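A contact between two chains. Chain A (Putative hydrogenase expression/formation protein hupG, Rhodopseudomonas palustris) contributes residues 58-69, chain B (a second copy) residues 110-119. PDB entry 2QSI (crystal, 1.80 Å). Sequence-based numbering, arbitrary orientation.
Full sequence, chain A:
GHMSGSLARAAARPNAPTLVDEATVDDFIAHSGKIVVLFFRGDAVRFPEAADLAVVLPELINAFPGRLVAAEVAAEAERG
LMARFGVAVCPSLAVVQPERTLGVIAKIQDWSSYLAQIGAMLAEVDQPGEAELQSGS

Chain A, residues 58-69: PELINAFPGRLV
Chain B, residues 110-119: DWSSYLAQIG

Two copies of the protein meet here through shape and apolar packing; no hydrogen bond crosses between the stretches, and together they bury 415 Å². In chain A a helix that begins earlier in the chain includes A:Leu60 (phi/psi -64/-46); the chain is loop by A:Ala63, passes through A:Phe64 at -132/70, and becomes an extended strand at A:Leu68 (-133/156). In chain B a regular helix begins at B:Trp111 and continues past B:Gly119, held by i to i+4 backbone bonds. B:Asp110 (phi/psi -79/165, chi1 p) caps it, its OD1 accepting a weak bond from B:Ser113 N at 3.1 Å. The helices point broadly the same way, crossing at -42° with their axes 10.5 Å apart at closest approach. A:Leu60 CA lies 6.9 Å from B:Leu115 CA, and A:Phe64 CA 8.2 Å from B:Gly119 CA, so a four-residue step on each side, wholly helical only in chain B, keeps the register.

The main bump is A:Leu60 (chi1 t, chi2 p). Its CA-to-CB bond runs sideways, but the branched end reaches into a hollow among B:Trp111, B:Tyr114, B:Leu115 and B:Ile118. CD1 of A:Leu60 lies 3.7 Å from CD2 of B:Leu115, while CD2 of A:Leu60 meets CB of B:Tyr114 at 3.8 Å. A forked aliphatic side chain suits a pocket with apolar walls on several sides. The modelled 2.9 Å between A:Leu60 CD2 and B:Ile118 CD1 is too short to be taken literally.

A:Phe64 (chi1 m, chi2 -88°) is the second bump, pointing toward chain B. B:Ile118 (m, t) lays its CG2 over one ring face, 3.9 Å from the centroid and 26° off the normal, a CH-pi contact. The same CG2 touches A:Leu68 CD1 (A:Leu68 is m, t) at 3.9 Å, so the beta-branch of B:Ile118 serves both residues. At the ring edge, A:Phe64 CZ approaches B:Leu115 O at 3.5 Å. A:Phe64 CZ is also 3.7 Å from B:Gly119 N, which lies obliquely to the ring.

At the other end B:Trp111 (chi1 t, chi2 -116°) sends its broad indole across to the chain A helix. Its edge meets the backbone, CH2 standing 3.5 Å from A:Glu59 O and CZ3 3.7 Å from A:Leu60 N. Between the aromatic contacts, A:Ala63 points toward chain B, and its small CB fits against CD2 of B:Leu115 (m, t) at 3.5 Å.

Beyond the contact, A:Gly66 turns the loop at phi/psi 98/-7, where a CB would jam against the preceding carbonyl.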

# COMPACT_ATOMS: atom_id res chain seq x y z
N PRO A 58 2.58 -19.73 11.43
CA PRO A 58 1.77 -19.19 12.54
C PRO A 58 2.61 -18.85 13.77
O PRO A 58 2.28 -17.91 14.48
CB PRO A 58 0.76 -20.32 12.84
CG PRO A 58 1.11 -21.43 12.01
CD PRO A 58 2.12 -21.05 11.01
N GLU A 59 3.74 -19.53 13.98
CA GLU A 59 4.65 -19.23 15.11
C GLU A 59 5.35 -17.90 14.87
O GLU A 59 5.51 -17.09 15.79
CB GLU A 59 5.71 -20.31 15.32
CG GLU A 59 5.13 -21.64 15.82
CD GLU A 59 5.03 -21.78 17.33
OE1 GLU A 59 4.97 -20.78 18.06
OE2 GLU A 59 4.93 -22.93 17.77
N LEU A 60 5.71 -17.66 13.61
CA LEU A 60 6.30 -16.36 13.21
C LEU A 60 5.36 -15.19 13.41
O LEU A 60 5.75 -14.15 13.94
CB LEU A 60 6.71 -16.40 11.75
CG LEU A 60 7.64 -15.34 11.19
CD1 LEU A 60 8.81 -14.97 12.14
CD2 LEU A 60 8.16 -15.87 9.82
N ILE A 61 4.12 -15.35 12.97
CA ILE A 61 3.10 -14.32 13.16
C ILE A 61 2.96 -14.00 14.67
O ILE A 61 2.89 -12.85 15.10
CB ILE A 61 1.74 -14.75 12.60
CG1 ILE A 61 1.81 -14.91 11.07
CG2 ILE A 61 0.61 -13.76 12.96
CD1 ILE A 61 2.46 -13.74 10.30
N ASN A 62 2.94 -15.06 15.48
CA ASN A 62 2.70 -14.93 16.91
C ASN A 62 3.84 -14.21 17.62
O ASN A 62 3.65 -13.67 18.71
CB ASN A 62 2.47 -16.31 17.54
CG ASN A 62 2.04 -16.22 18.99
OD1 ASN A 62 2.80 -16.55 19.90
ND2 ASN A 62 0.81 -15.77 19.21
N ALA A 63 5.01 -14.21 17.00
CA ALA A 63 6.22 -13.73 17.65
C ALA A 63 6.31 -12.21 17.61
O ALA A 63 7.23 -11.62 18.17
CB ALA A 63 7.45 -14.36 17.01
N PHE A 64 5.35 -11.59 16.94
CA PHE A 64 5.29 -10.13 16.86
C PHE A 64 3.89 -9.62 17.17
O PHE A 64 3.19 -9.12 16.28
CB PHE A 64 5.74 -9.65 15.48
CG PHE A 64 7.15 -10.04 15.13
CD1 PHE A 64 8.21 -9.23 15.49
CD2 PHE A 64 7.41 -11.21 14.44
CE1 PHE A 64 9.51 -9.58 15.16
CE2 PHE A 64 8.70 -11.57 14.12
CZ PHE A 64 9.76 -10.75 14.48
N PRO A 65 3.49 -9.73 18.43
CA PRO A 65 2.07 -9.64 18.79
C PRO A 65 1.43 -8.37 18.24
O PRO A 65 1.81 -7.27 18.63
CB PRO A 65 2.11 -9.59 20.32
CG PRO A 65 3.35 -10.32 20.68
CD PRO A 65 4.34 -10.01 19.59
N GLY A 66 0.45 -8.53 17.35
CA GLY A 66 -0.39 -7.43 16.94
C GLY A 66 0.06 -6.81 15.63
O GLY A 66 -0.63 -5.95 15.08
N ARG A 67 1.21 -7.24 15.14
CA ARG A 67 1.87 -6.57 14.01
C ARG A 67 1.59 -7.22 12.66
O ARG A 67 1.61 -6.52 11.66
CB ARG A 67 3.39 -6.51 14.21
CG ARG A 67 3.88 -5.66 15.42
CD ARG A 67 3.47 -4.19 15.36
NE ARG A 67 3.97 -3.39 14.21
CZ ARG A 67 5.20 -2.83 14.13
NH1 ARG A 67 6.12 -2.99 15.08
NH2 ARG A 67 5.50 -2.08 13.07
N LEU A 68 1.27 -8.51 12.66
CA LEU A 68 1.26 -9.32 11.43
C LEU A 68 0.01 -10.16 11.31
O LEU A 68 -0.62 -10.54 12.32
CB LEU A 68 2.46 -10.27 11.44
CG LEU A 68 3.83 -9.64 11.59
CD1 LEU A 68 4.89 -10.75 11.75
CD2 LEU A 68 4.11 -8.70 10.41
N VAL A 69 -0.31 -10.50 10.06
CA VAL A 69 -1.36 -11.44 9.74
C VAL A 69 -0.92 -12.21 8.52
O VAL A 69 -0.19 -11.67 7.68
CB VAL A 69 -2.69 -10.76 9.49
CG1 VAL A 69 -2.62 -9.91 8.26
CG2 VAL A 69 -3.79 -11.81 9.33
N ASP B 110 16.09 -20.91 8.63
CA ASP B 110 15.89 -21.25 10.05
C ASP B 110 15.09 -20.19 10.80
O ASP B 110 14.94 -19.06 10.34
CB ASP B 110 17.19 -21.59 10.80
CG ASP B 110 18.31 -20.64 10.52
OD1 ASP B 110 18.13 -19.42 10.77
OD2 ASP B 110 19.40 -21.13 10.10
N TRP B 111 14.62 -20.59 11.98
CA TRP B 111 13.70 -19.81 12.83
C TRP B 111 14.28 -18.48 13.26
O TRP B 111 13.59 -17.46 13.21
CB TRP B 111 13.31 -20.66 14.05
CG TRP B 111 12.59 -20.03 15.20
CD1 TRP B 111 13.06 -19.91 16.48
CD2 TRP B 111 11.25 -19.51 15.22
NE1 TRP B 111 12.11 -19.31 17.28
CE2 TRP B 111 10.99 -19.06 16.54
CE3 TRP B 111 10.24 -19.37 14.25
CZ2 TRP B 111 9.77 -18.49 16.92
CZ3 TRP B 111 9.04 -18.79 14.62
CH2 TRP B 111 8.81 -18.35 15.95
N SER B 112 15.55 -18.49 13.68
CA SER B 112 16.19 -17.23 14.09
C SER B 112 16.41 -16.29 12.90
O SER B 112 16.41 -15.07 13.05
CB SER B 112 17.49 -17.50 14.85
OG SER B 112 18.41 -18.20 14.04
N SER B 113 16.56 -16.87 11.71
CA SER B 113 16.73 -16.10 10.48
C SER B 113 15.42 -15.42 10.10
O SER B 113 15.42 -14.25 9.76
CB SER B 113 17.26 -16.96 9.33
OG SER B 113 17.40 -16.19 8.13
N TYR B 114 14.30 -16.14 10.17
CA TYR B 114 12.98 -15.53 9.96
C TYR B 114 12.70 -14.40 10.97
O TYR B 114 12.31 -13.29 10.58
CB TYR B 114 11.87 -16.57 10.05
CG TYR B 114 11.74 -17.42 8.83
CD1 TYR B 114 11.32 -16.88 7.62
CD2 TYR B 114 12.02 -18.78 8.88
CE1 TYR B 114 11.20 -17.66 6.49
CE2 TYR B 114 11.89 -19.57 7.76
CZ TYR B 114 11.47 -19.01 6.57
OH TYR B 114 11.37 -19.82 5.46
N LEU B 115 12.86 -14.69 12.25
CA LEU B 115 12.67 -13.68 13.30
C LEU B 115 13.51 -12.39 13.13
O LEU B 115 13.01 -11.29 13.34
CB LEU B 115 12.93 -14.26 14.72
CG LEU B 115 11.93 -15.31 15.26
CD1 LEU B 115 12.47 -15.99 16.57
CD2 LEU B 115 10.52 -14.75 15.46
N ALA B 116 14.79 -12.54 12.77
CA ALA B 116 15.69 -11.39 12.56
C ALA B 116 15.29 -10.57 11.33
O ALA B 116 15.25 -9.33 11.34
CB ALA B 116 17.17 -11.90 12.42
N GLN B 117 15.00 -11.26 10.24
CA GLN B 117 14.61 -10.57 9.02
C GLN B 117 13.26 -9.87 9.19
O GLN B 117 13.13 -8.75 8.77
CB GLN B 117 14.56 -11.49 7.82
CG GLN B 117 15.94 -12.04 7.42
CD GLN B 117 15.89 -12.85 6.16
OE1 GLN B 117 15.52 -12.33 5.09
NE2 GLN B 117 16.27 -14.12 6.25
N ILE B 118 12.28 -10.52 9.79
CA ILE B 118 10.98 -9.85 10.02
C ILE B 118 11.10 -8.66 10.97
O ILE B 118 10.53 -7.55 10.71
CB ILE B 118 9.92 -10.84 10.50
CG1 ILE B 118 9.67 -11.85 9.38
CG2 ILE B 118 8.62 -10.07 10.89
CD1 ILE B 118 8.88 -13.06 9.75
N GLY B 119 11.85 -8.89 12.06
CA GLY B 119 12.14 -7.85 13.04
C GLY B 119 12.79 -6.65 12.41
O GLY B 119 12.42 -5.54 12.70